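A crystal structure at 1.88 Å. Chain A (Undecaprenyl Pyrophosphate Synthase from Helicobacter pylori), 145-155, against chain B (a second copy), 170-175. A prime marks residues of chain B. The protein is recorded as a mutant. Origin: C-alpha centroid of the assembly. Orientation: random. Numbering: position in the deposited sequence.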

# COMPACT_ATOMS: atom_id res chain seq x y z
N SER A 145 9.83 -1.58 -0.65
CA SER A 145 9.32 -0.24 -0.96
C SER A 145 9.91 0.85 -0.11
O SER A 145 10.30 1.90 -0.62
CB SER A 145 7.78 -0.32 -0.87
OG SER A 145 7.20 0.79 -1.42
N LYS A 146 9.99 0.66 1.21
CA LYS A 146 10.59 1.70 2.00
C LYS A 146 12.02 1.94 1.57
O LYS A 146 12.47 3.07 1.54
CB LYS A 146 10.56 1.36 3.48
CG LYS A 146 9.19 1.46 4.03
CD LYS A 146 9.24 1.23 5.56
CE LYS A 146 7.82 1.44 6.17
NZ LYS A 146 7.91 1.36 7.65
N ASN A 147 12.75 0.87 1.26
CA ASN A 147 14.12 1.04 0.80
C ASN A 147 14.14 1.75 -0.54
O ASN A 147 14.95 2.62 -0.76
CB ASN A 147 14.83 -0.35 0.67
CG ASN A 147 16.22 -0.23 -0.01
OD1 ASN A 147 17.20 0.12 0.62
ND2 ASN A 147 16.27 -0.48 -1.28
N GLU A 148 13.26 1.38 -1.46
CA GLU A 148 13.23 2.07 -2.75
C GLU A 148 13.02 3.58 -2.56
O GLU A 148 13.68 4.41 -3.18
CB GLU A 148 12.15 1.53 -3.67
CG GLU A 148 12.10 2.19 -5.08
CD GLU A 148 10.84 1.81 -5.88
OE1 GLU A 148 9.80 1.39 -5.26
OE2 GLU A 148 10.88 1.93 -7.12
N LEU A 149 12.08 3.95 -1.68
CA LEU A 149 11.83 5.36 -1.44
C LEU A 149 13.03 6.04 -0.79
O LEU A 149 13.32 7.23 -1.06
CB LEU A 149 10.56 5.54 -0.58
CG LEU A 149 9.30 5.33 -1.45
CD1 LEU A 149 8.07 4.93 -0.57
CD2 LEU A 149 9.02 6.66 -2.24
N SER A 150 13.73 5.30 0.08
CA SER A 150 14.90 5.84 0.74
C SER A 150 15.97 6.12 -0.29
O SER A 150 16.67 7.10 -0.19
CB SER A 150 15.48 4.81 1.72
OG SER A 150 14.58 4.62 2.79
N ARG A 151 16.13 5.22 -1.26
CA ARG A 151 17.15 5.41 -2.30
C ARG A 151 16.72 6.55 -3.22
O ARG A 151 17.57 7.29 -3.73
CB ARG A 151 17.37 4.11 -3.08
CG ARG A 151 18.10 3.06 -2.23
CD ARG A 151 18.45 1.77 -3.06
NE ARG A 151 17.30 0.88 -3.31
CZ ARG A 151 16.63 0.79 -4.46
NH1 ARG A 151 17.00 1.53 -5.48
NH2 ARG A 151 15.57 -0.02 -4.60
N ALA A 152 15.41 6.72 -3.40
CA ALA A 152 14.93 7.81 -4.26
C ALA A 152 15.31 9.12 -3.58
O ALA A 152 15.72 10.08 -4.25
CB ALA A 152 13.43 7.72 -4.42
N PHE A 153 15.19 9.15 -2.26
CA PHE A 153 15.49 10.37 -1.51
C PHE A 153 16.97 10.72 -1.57
O PHE A 153 17.36 11.90 -1.66
CB PHE A 153 15.11 10.24 -0.03
CG PHE A 153 15.68 11.35 0.82
CD1 PHE A 153 15.03 12.59 0.92
CD2 PHE A 153 16.90 11.18 1.48
CE1 PHE A 153 15.59 13.66 1.69
CE2 PHE A 153 17.47 12.22 2.25
CZ PHE A 153 16.82 13.47 2.36
N LYS A 154 17.78 9.67 -1.44
CA LYS A 154 19.25 9.80 -1.48
C LYS A 154 19.62 10.30 -2.86
O LYS A 154 20.59 11.06 -3.02
CB LYS A 154 19.89 8.43 -1.19
CG LYS A 154 21.42 8.41 -1.14
CD LYS A 154 21.94 7.08 -0.52
CE LYS A 154 21.40 5.86 -1.26
NZ LYS A 154 21.31 4.59 -0.40
N SER A 155 18.86 9.85 -3.85
CA SER A 155 19.08 10.28 -5.22
C SER A 155 18.82 11.80 -5.32
O SER A 155 19.62 12.52 -5.93
CB SER A 155 18.14 9.53 -6.17
OG SER A 155 18.16 10.08 -7.49
N LEU B 170 18.06 5.74 7.02
CA LEU B 170 17.25 6.72 6.22
C LEU B 170 15.76 6.46 6.37
O LEU B 170 14.98 7.42 6.41
CB LEU B 170 17.61 6.64 4.75
CG LEU B 170 18.22 7.90 4.18
CD1 LEU B 170 18.24 7.79 2.67
CD2 LEU B 170 17.43 9.12 4.64
N GLU B 171 15.36 5.19 6.41
CA GLU B 171 13.96 4.84 6.58
C GLU B 171 13.42 5.49 7.85
O GLU B 171 12.33 6.08 7.85
CB GLU B 171 13.77 3.30 6.65
CG GLU B 171 13.84 2.61 5.30
CD GLU B 171 13.54 1.10 5.35
OE1 GLU B 171 14.04 0.39 4.44
OE2 GLU B 171 12.83 0.62 6.26
N ASN B 172 14.16 5.34 8.94
CA ASN B 172 13.77 5.93 10.22
C ASN B 172 13.70 7.45 10.19
O ASN B 172 12.82 8.04 10.82
CB ASN B 172 14.74 5.51 11.32
CG ASN B 172 14.42 4.16 11.88
OD1 ASN B 172 13.36 4.01 12.52
ND2 ASN B 172 15.29 3.17 11.65
N GLU B 173 14.62 8.09 9.48
CA GLU B 173 14.59 9.56 9.41
C GLU B 173 13.33 10.00 8.68
O GLU B 173 12.71 10.98 9.05
CB GLU B 173 15.77 10.12 8.64
CG GLU B 173 17.07 10.21 9.47
CD GLU B 173 16.95 11.15 10.67
OE1 GLU B 173 17.23 10.69 11.80
OE2 GLU B 173 16.59 12.35 10.50
N ILE B 174 12.98 9.26 7.63
CA ILE B 174 11.81 9.63 6.85
C ILE B 174 10.57 9.45 7.72
O ILE B 174 9.72 10.33 7.83
CB ILE B 174 11.73 8.75 5.61
CG1 ILE B 174 12.85 9.12 4.65
CG2 ILE B 174 10.35 8.90 4.95
CD1 ILE B 174 13.01 8.10 3.50
N SER B 175 10.54 8.30 8.39
CA SER B 175 9.46 7.92 9.26
C SER B 175 9.26 8.98 10.32
O SER B 175 8.16 9.35 10.68
CB SER B 175 9.83 6.55 9.85
OG SER B 175 8.85 6.04 10.70
O HOH W 1 12.44 -1.57 2.61

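Two helices that meet nearly at right angles can touch over only a short length, and the contact between chain A and chain B of this synthase illustrates how few residues then carry it. The axes cross at 86° and come no closer than 10.1 Å. The backbones are nearest at Ser150 and Glu171′, whose CA atoms lie 6.0 Å apart, and the 363 Å² of surface buried between the stretches gathers around that point.

A small residue leaves room for close approach at such a crossing, and a buried hydroxyl costs less when it is satisfied within its own helix. Ser150 points toward chain B, yet its hydroxyl turns back along its own helix: OG donates to Lys146 O at 2.9 Å, an oxygen that also accepts from Ser150 N. With its hydrogen so committed, Ser150 OG faces carbon atoms of chain B, 3.3 Å from Glu171′ CG and 3.9 Å from Ile174′ CD1.

Nonpolar contact is made toward the C-terminal end of the chain A stretch. Leu170′ CD1 lies 3.3 Å from Ser150 O. The apolar pair is Leu170′ with Phe153: Leu170′ CD1 and Leu170′ CD2 are each 3.8 Å from Phe153 CD2, with Leu170′ CD2 approaching the ring obliquely. Lys154 adds a looser contact, its CB 4.2 Å from Leu170′ CD1.

Toward the other end the interaction becomes polar and is relayed by solvent. The CA-to-CB bond of Glu171′ points sideways, but the extended side chain brings its carboxylate nearer chain A. Water 1 accepts a hydrogen bond from Asn147 N at 2.8 Å and donates one to Glu171′ OE1 at 3.1 Å, bridging the two chains. Lys146 lies beside this carboxylate without pairing its charge to it: Lys146 CB is 3.5 Å from Glu171′ CD, while the extended side chain carries NZ away to a hydrogen bond elsewhere in the structure.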